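Local coordinates for NAD-dependent protein deacylase 2 (Archaeoglobus fulgidus, PDB 4TWJ), which removes acetyl and other acyl groups from protein lysines, deacetylating the chromatin protein Alba, using NAD and releasing nicotinamide, at residues A86-E89 against R90-I93; Y133-S136 against E137-D141; V243-V246 against K247-S251. All coordinates share one frame; numbering follows the deposited sequence.

Contact 1 (A86-E89 against R90-I93); sequences AELE and RMGI
Glu87 and Arg90, one helical turn apart, are joined by a salt bridge in which each group reaches the other by a bend in its chain. From CB of Arg90, which rests against the backbone oxygens of Ala86 and Glu87, the chain leaves with CG anti to the backbone N (chi1 -167°). Arg90 CD then passes 3.6 Å from Glu87 OE1, and the turn at chi3 brings the guanidinium back along the helix. There Arg90 NH2 donates a hydrogen bond to Glu87 OE1 at 2.7 Å. The oxygen lies in the guanidinium plane and is approached nearly along its own C-O axis, while the two flat groups are turned 34° apart. The backbone oxygen of Ala86 lies over one guanidinium face, offset toward its rim. The second carboxylate oxygen, OE2, is claimed by Lys247 of helix 235-249, so one glutamate serves two cations and its rotation is probably fixed.

Met91 crosses the Glu87 side chain at about a right angle, with Met91 CG 3.2 Å from Glu87 O and Met91 SD 4.0 Å from Glu87 CG. On the buried side Leu88 CD2 meets Ile93 CD1 at 4.2 Å, and both residues also touch helix 235-249. Glu89 turns elsewhere, its carboxylate taking the backbone N-H groups of Arg112 and Arg113.

The backbone closes the turn in two steps. Gly92 N binds Glu89 O at 2.9 Å, and Ile93 N binds Leu88 O at 3.0 Å. With Gly92 at positive phi, these bonds form a Schellman motif, which ends helix 80-90 and leads the chain into strand 94-99 of the parallel sheet in the sirtuin Rossmann-type domain.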
loop_
_atom_site.group_PDB
_atom_site.type_symbol
_atom_site.label_atom_id
_atom_site.label_comp_id
_atom_site.label_asym_id
_atom_site.label_seq_id
_atom_site.Cartn_x
_atom_site.Cartn_y
_atom_site.Cartn_z
ATOM N N ALA A 86 6.531 6.648 8.795
ATOM C CA ALA A 86 6.608 8.103 8.724
ATOM C C ALA A 86 7.866 8.627 9.419
ATOM O O ALA A 86 8.536 9.520 8.903
ATOM C CB ALA A 86 5.363 8.734 9.335
ATOM N N GLU A 87 8.192 8.060 10.577
ATOM C CA GLU A 87 9.374 8.485 11.339
ATOM C C GLU A 87 10.677 8.167 10.597
ATOM O O GLU A 87 11.612 8.970 10.604
ATOM C CB GLU A 87 9.368 7.849 12.737
ATOM C CG GLU A 87 10.539 8.229 13.641
ATOM C CD GLU A 87 10.643 9.716 13.931
ATOM O OE1 GLU A 87 9.667 10.462 13.712
ATOM O OE2 GLU A 87 11.720 10.144 14.397
ATOM N N LEU A 88 10.736 7.009 9.943
ATOM C CA LEU A 88 11.919 6.656 9.153
ATOM C C LEU A 88 12.142 7.620 7.981
ATOM O O LEU A 88 13.283 7.857 7.588
ATOM C CB LEU A 88 11.837 5.210 8.649
ATOM C CG LEU A 88 11.997 4.131 9.721
ATOM C CD1 LEU A 88 11.617 2.762 9.179
ATOM C CD2 LEU A 88 13.414 4.118 10.280
ATOM N N GLU A 89 11.060 8.161 7.426
ATOM C CA GLU A 89 11.160 9.195 6.394
ATOM C C GLU A 89 11.642 10.514 7.006
ATOM O O GLU A 89 12.524 11.178 6.459
ATOM C CB GLU A 89 9.818 9.383 5.677
ATOM C CG GLU A 89 9.863 10.369 4.516
ATOM C CD GLU A 89 8.555 10.450 3.746
ATOM O OE1 GLU A 89 7.539 9.885 4.195
ATOM O OE2 GLU A 89 8.540 11.095 2.677
ATOM N N ARG A 90 11.066 10.874 8.149
ATOM C CA ARG A 90 11.474 12.070 8.890
ATOM C C ARG A 90 12.968 12.039 9.226
ATOM O O ARG A 90 13.640 13.074 9.196
ATOM C CB ARG A 90 10.639 12.195 10.170
ATOM C CG ARG A 90 10.729 13.539 10.871
ATOM C CD ARG A 90 9.703 13.643 11.992
ATOM N NE ARG A 90 8.326 13.643 11.481
ATOM C CZ ARG A 90 7.431 12.659 11.621
ATOM N NH1 ARG A 90 6.220 12.807 11.095
ATOM N NH2 ARG A 90 7.715 11.536 12.276
ATOM N N MET A 91 13.482 10.847 9.523
ATOM C CA MET A 91 14.896 10.650 9.847
ATOM C C MET A 91 15.819 10.701 8.624
ATOM O O MET A 91 17.040 10.681 8.777
ATOM C CB MET A 91 15.091 9.309 10.565
ATOM C CG MET A 91 14.499 9.260 11.959
ATOM S SD MET A 91 14.368 7.581 12.591
ATOM C CE MET A 91 16.093 7.146 12.766
ATOM N N GLY A 92 15.241 10.748 7.425
ATOM C CA GLY A 92 16.010 10.795 6.182
ATOM C C GLY A 92 16.450 9.434 5.665
ATOM O O GLY A 92 17.267 9.352 4.746
ATOM N N ILE A 93 15.914 8.366 6.250
ATOM C CA ILE A 93 16.297 7.008 5.868
ATOM C C ILE A 93 15.406 6.498 4.744
ATOM O O ILE A 93 15.898 6.102 3.688
ATOM C CB ILE A 93 16.235 6.050 7.074
ATOM C CG1 ILE A 93 17.251 6.506 8.128
ATOM C CG2 ILE A 93 16.503 4.611 6.639
ATOM C CD1 ILE A 93 17.166 5.774 9.441
#

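Contact 2 (Y133-S136 against E137-D141); sequences YDWS and EFVED
Tyr133 and Phe138 form the close-packed half of this turn. Phe138 CE2 and CZ come up to the tyrosine, CE2 lying 3.5 Å from Tyr133 CB and CZ standing over one face of the Tyr133 ring, offset toward its rim. The ring planes are inclined at 48° and the side chains cross at about a right angle. Beyond them Tyr133 touches Cys150, a zinc ligand, and its OH bonds to Arg151 N. Without the ring and hydroxyl of Tyr133, as with an alanine here, Phe138 CE2 and CZ would probably lose the surface they rest on and Arg151 N its partner beside the zinc site.

Trp135, with CG anti to its own N (chi1 -179°), lays its indole under Val139, whose CB makes a CH-pi contact 4.2 Å from the centroid of the five-membered ring. Trp135 also packs on the modified side chain of the bound peptide. The turn joins strand 132-134 of the zinc-binding module to helix 139-143, and Trp135 O takes the N-H of Phe138 and, weakly, that of Val139.

Toward solvent the contacts are polar and sparser. Glu137 reaches back so that its OE2 accepts Asp134 N at 2.8 Å, nearly straight at 168°, and Glu137 N returns a bond to Asp134 O. The Asp134 carboxylate pairs with Lys123. Farther along, a water bridges Ser136 O and Glu140 N.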
loop_
_atom_site.group_PDB
_atom_site.type_symbol
_atom_site.label_atom_id
_atom_site.label_comp_id
_atom_site.label_asym_id
_atom_site.label_seq_id
_atom_site.Cartn_x
_atom_site.Cartn_y
_atom_site.Cartn_z
ATOM N N TYR A 133 -15.824 14.034 -8.398
ATOM C CA TYR A 133 -16.188 14.170 -6.990
ATOM C C TYR A 133 -14.988 14.002 -6.076
ATOM O O TYR A 133 -14.019 13.323 -6.424
ATOM C CB TYR A 133 -17.215 13.105 -6.595
ATOM C CG TYR A 133 -18.524 13.230 -7.321
ATOM C CD1 TYR A 133 -18.735 12.581 -8.535
ATOM C CD2 TYR A 133 -19.554 14.006 -6.801
ATOM C CE1 TYR A 133 -19.936 12.705 -9.210
ATOM C CE2 TYR A 133 -20.755 14.136 -7.467
ATOM C CZ TYR A 133 -20.942 13.490 -8.669
ATOM O OH TYR A 133 -22.143 13.635 -9.323
ATOM N N ASP A 134 -15.080 14.618 -4.899
ATOM C CA ASP A 134 -14.206 14.318 -3.776
ATOM C C ASP A 134 -14.923 13.345 -2.855
ATOM O O ASP A 134 -16.146 13.404 -2.711
ATOM C CB ASP A 134 -13.885 15.586 -2.988
ATOM C CG ASP A 134 -13.126 16.602 -3.801
ATOM O OD1 ASP A 134 -13.495 17.791 -3.756
ATOM O OD2 ASP A 134 -12.159 16.222 -4.489
ATOM N N TRP A 135 -14.155 12.470 -2.214
ATOM C CA TRP A 135 -14.704 11.486 -1.282
ATOM C C TRP A 135 -15.500 12.131 -0.140
ATOM O O TRP A 135 -16.481 11.560 0.333
ATOM C CB TRP A 135 -13.581 10.617 -0.718
ATOM C CG TRP A 135 -14.035 9.558 0.237
ATOM C CD1 TRP A 135 -13.614 9.385 1.519
ATOM C CD2 TRP A 135 -14.998 8.527 -0.013
ATOM N NE1 TRP A 135 -14.248 8.308 2.087
ATOM C CE2 TRP A 135 -15.104 7.762 1.168
ATOM C CE3 TRP A 135 -15.777 8.171 -1.120
ATOM C CZ2 TRP A 135 -15.964 6.664 1.276
ATOM C CZ3 TRP A 135 -16.633 7.081 -1.011
ATOM C CH2 TRP A 135 -16.716 6.342 0.179
ATOM N N SER A 136 -15.082 13.323 0.278
ATOM C CA SER A 136 -15.792 14.088 1.310
ATOM C C SER A 136 -17.271 14.321 0.986
ATOM O O SER A 136 -18.074 14.536 1.896
ATOM C CB SER A 136 -15.107 15.438 1.535
ATOM O OG SER A 136 -15.156 16.238 0.369
ATOM N N GLU A 137 -17.621 14.284 -0.299
ATOM C CA GLU A 137 -19.001 14.490 -0.739
ATOM C C GLU A 137 -19.887 13.264 -0.499
ATOM O O GLU A 137 -21.108 13.389 -0.395
ATOM C CB GLU A 137 -19.034 14.883 -2.218
ATOM C CG GLU A 137 -18.171 16.089 -2.544
ATOM C CD GLU A 137 -18.278 16.500 -3.993
ATOM O OE1 GLU A 137 -19.353 16.989 -4.377
ATOM O OE2 GLU A 137 -17.301 16.344 -4.747
ATOM N N PHE A 138 -19.276 12.083 -0.412
ATOM C CA PHE A 138 -20.021 10.827 -0.293
ATOM C C PHE A 138 -19.925 10.165 1.072
ATOM O O PHE A 138 -20.755 9.318 1.404
ATOM C CB PHE A 138 -19.507 9.818 -1.321
ATOM C CG PHE A 138 -19.844 10.165 -2.736
ATOM C CD1 PHE A 138 -21.165 10.246 -3.144
ATOM C CD2 PHE A 138 -18.842 10.370 -3.674
ATOM C CE1 PHE A 138 -21.481 10.548 -4.452
ATOM C CE2 PHE A 138 -19.155 10.670 -4.984
ATOM C CZ PHE A 138 -20.475 10.765 -5.372
ATOM N N VAL A 139 -18.911 10.526 1.852
ATOM C CA VAL A 139 -18.542 9.734 3.024
ATOM C C VAL A 139 -19.658 9.628 4.076
ATOM O O VAL A 139 -19.847 8.558 4.658
ATOM C CB VAL A 139 -17.213 10.229 3.651
ATOM C CG1 VAL A 139 -17.362 11.627 4.241
ATOM C CG2 VAL A 139 -16.708 9.232 4.691
ATOM N N GLU A 140 -20.405 10.709 4.305
ATOM C CA GLU A 140 -21.519 10.662 5.262
ATOM C C GLU A 140 -22.560 9.625 4.842
ATOM O O GLU A 140 -22.894 8.728 5.618
ATOM C CB GLU A 140 -22.192 12.029 5.435
ATOM C CG GLU A 140 -23.268 12.024 6.517
ATOM C CD GLU A 140 -24.051 13.320 6.619
ATOM O OE1 GLU A 140 -25.133 13.298 7.247
ATOM O OE2 GLU A 140 -23.603 14.356 6.087
ATOM N N ASP A 141 -23.072 9.762 3.620
ATOM C CA ASP A 141 -24.048 8.819 3.068
ATOM C C ASP A 141 -23.498 7.400 3.098
ATOM O O ASP A 141 -24.184 6.462 3.505
ATOM C CB ASP A 141 -24.406 9.188 1.622
ATOM C CG ASP A 141 -25.351 10.381 1.527
ATOM O OD1 ASP A 141 -25.830 10.879 2.570
ATOM O OD2 ASP A 141 -25.623 10.814 0.388
HETATM O O HOH W 1 -20.317 13.428 3.147
#

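Contact 3 (V243-V246 against K247-S251); sequences VEEV and KRLRS
Glu245 and Arg248 cross at about a right angle, and Glu245 also lies against helix 2-14. The arginine chain runs extended from CG to NE, bringing Arg248 NH1 3.3 Å from Glu245 OE1. This salt bridge is long and bent, with an N-H...O angle of 135°. The oxygen is met on its anti side and lies 25° out of the guanidinium plane. The two flat groups are turned 49° apart. Glu244 O sits over one guanidinium face, and CB of Glu244 is 3.8 Å from Arg248 NH1.

Two other pairs run side by side. Lys247 lies beside Val243, pointing the same way, with Lys247 CE 3.6 Å from Val243 CG1; its last bend turns NZ to a salt bridge with Glu87. Arg250 likewise accompanies Val246, Arg250 CD meeting Val246 CG1 at 3.7 Å, before its guanidinium pairs with Glu252. These pairings belong to the last turns of helix 235-249, which ends in a Schellman motif with Ser251, at positive phi, as its C-prime residue.

Val246 also packs on Ala9 of helix 2-14 and on Met91 and Ile93. Leu249 is more exposed, though its CG lies 3.3 Å from Glu245 O and its side chain touches Ala13.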
loop_
_atom_site.group_PDB
_atom_site.type_symbol
_atom_site.label_atom_id
_atom_site.label_comp_id
_atom_site.label_asym_id
_atom_site.label_seq_id
_atom_site.Cartn_x
_atom_site.Cartn_y
_atom_site.Cartn_z
ATOM N N VAL A 243 12.564 0.885 14.375
ATOM C CA VAL A 243 12.885 2.314 14.459
ATOM C C VAL A 243 13.735 2.609 15.700
ATOM O O VAL A 243 14.746 3.310 15.614
ATOM C CB VAL A 243 11.616 3.199 14.471
ATOM C CG1 VAL A 243 11.967 4.655 14.765
ATOM C CG2 VAL A 243 10.883 3.098 13.141
ATOM N N GLU A 244 13.333 2.064 16.847
ATOM C CA GLU A 244 14.087 2.282 18.086
ATOM C C GLU A 244 15.527 1.778 17.957
ATOM O O GLU A 244 16.461 2.448 18.401
ATOM C CB GLU A 244 13.380 1.631 19.282
ATOM C CG GLU A 244 12.041 2.269 19.639
ATOM C CD GLU A 244 12.134 3.761 19.928
ATOM O OE1 GLU A 244 12.446 4.125 21.083
ATOM O OE2 GLU A 244 11.885 4.573 19.006
ATOM N N GLU A 245 15.707 0.620 17.325
ATOM C CA GLU A 245 17.041 0.056 17.114
ATOM C C GLU A 245 17.867 0.908 16.149
ATOM O O GLU A 245 19.058 1.131 16.374
ATOM C CB GLU A 245 16.938 -1.383 16.602
ATOM C CG GLU A 245 18.262 -2.119 16.457
ATOM C CD GLU A 245 18.947 -2.433 17.779
ATOM O OE1 GLU A 245 18.342 -2.245 18.857
ATOM O OE2 GLU A 245 20.108 -2.886 17.734
ATOM N N VAL A 246 17.235 1.387 15.084
ATOM C CA VAL A 246 17.902 2.286 14.141
ATOM C C VAL A 246 18.378 3.550 14.863
ATOM O O VAL A 246 19.503 3.996 14.658
ATOM C CB VAL A 246 16.975 2.670 12.968
ATOM C CG1 VAL A 246 17.610 3.746 12.098
ATOM C CG2 VAL A 246 16.638 1.446 12.123
ATOM N N LYS A 247 17.523 4.121 15.710
ATOM C CA LYS A 247 17.903 5.308 16.479
ATOM C C LYS A 247 19.098 5.019 17.389
ATOM O O LYS A 247 20.008 5.839 17.491
ATOM C CB LYS A 247 16.720 5.849 17.288
ATOM C CG LYS A 247 15.676 6.550 16.433
ATOM C CD LYS A 247 14.430 6.887 17.235
ATOM C CE LYS A 247 13.350 7.522 16.371
ATOM N NZ LYS A 247 13.614 8.956 16.093
ATOM N N ARG A 248 19.109 3.849 18.021
ATOM C CA ARG A 248 20.241 3.457 18.867
ATOM C C ARG A 248 21.544 3.361 18.073
ATOM O O ARG A 248 22.591 3.830 18.525
ATOM C CB ARG A 248 19.965 2.129 19.578
ATOM C CG ARG A 248 18.883 2.205 20.641
ATOM C CD ARG A 248 18.763 0.897 21.406
ATOM N NE ARG A 248 17.520 0.836 22.178
ATOM C CZ ARG A 248 16.397 0.224 21.796
ATOM N NH1 ARG A 248 16.318 -0.424 20.635
ATOM N NH2 ARG A 248 15.334 0.250 22.593
ATOM N N LEU A 249 21.477 2.765 16.885
ATOM C CA LEU A 249 22.656 2.639 16.027
ATOM C C LEU A 249 23.195 4.001 15.602
ATOM O O LEU A 249 24.401 4.158 15.403
ATOM C CB LEU A 249 22.330 1.800 14.786
ATOM C CG LEU A 249 22.024 0.329 15.058
ATOM C CD1 LEU A 249 21.407 -0.315 13.825
ATOM C CD2 LEU A 249 23.268 -0.430 15.496
ATOM N N ARG A 250 22.302 4.980 15.472
ATOM C CA ARG A 250 22.672 6.338 15.073
ATOM C C ARG A 250 22.967 7.265 16.265
ATOM O O ARG A 250 23.137 8.467 16.081
ATOM C CB ARG A 250 21.564 6.944 14.203
ATOM C CG ARG A 250 21.490 6.347 12.806
ATOM C CD ARG A 250 20.092 6.463 12.216
ATOM N NE ARG A 250 19.603 7.842 12.168
ATOM C CZ ARG A 250 19.599 8.631 11.092
ATOM N NH1 ARG A 250 20.059 8.211 9.914
ATOM N NH2 ARG A 250 19.113 9.863 11.195
ATOM N N SER A 251 23.032 6.700 17.472
ATOM C CA SER A 251 23.249 7.465 18.713
ATOM C C SER A 251 22.167 8.519 18.972
ATOM O O SER A 251 22.409 9.514 19.652
ATOM C CB SER A 251 24.641 8.106 18.730
ATOM O OG SER A 251 25.642 7.127 18.537
#

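Contacts 1 and 3 are neighbours, whereas contact 2 lies far off, its centre 32 Å from that of contact 1 and 41 Å from that of contact 3. Contacts 1 and 3 hold the ends of helices 80-90 and 235-249 against each other on the Rossmann-type domain: Ile93 CD1 meets Val246 CG1 at 3.4 Å, and both helices finish in Schellman motifs. Each combines a buried apolar side with a glutamate-arginine pair three residues apart, the bridge of contact 3 being longer and less well aligned. Contact 2, in the zinc-binding module, relies instead on aromatic rings and a glutamate bonded to backbone. Leu88, Ile93, Tyr133, Phe138, Val243 and Val246 are buried; Arg90, Glu137 and Arg248 lie exposed.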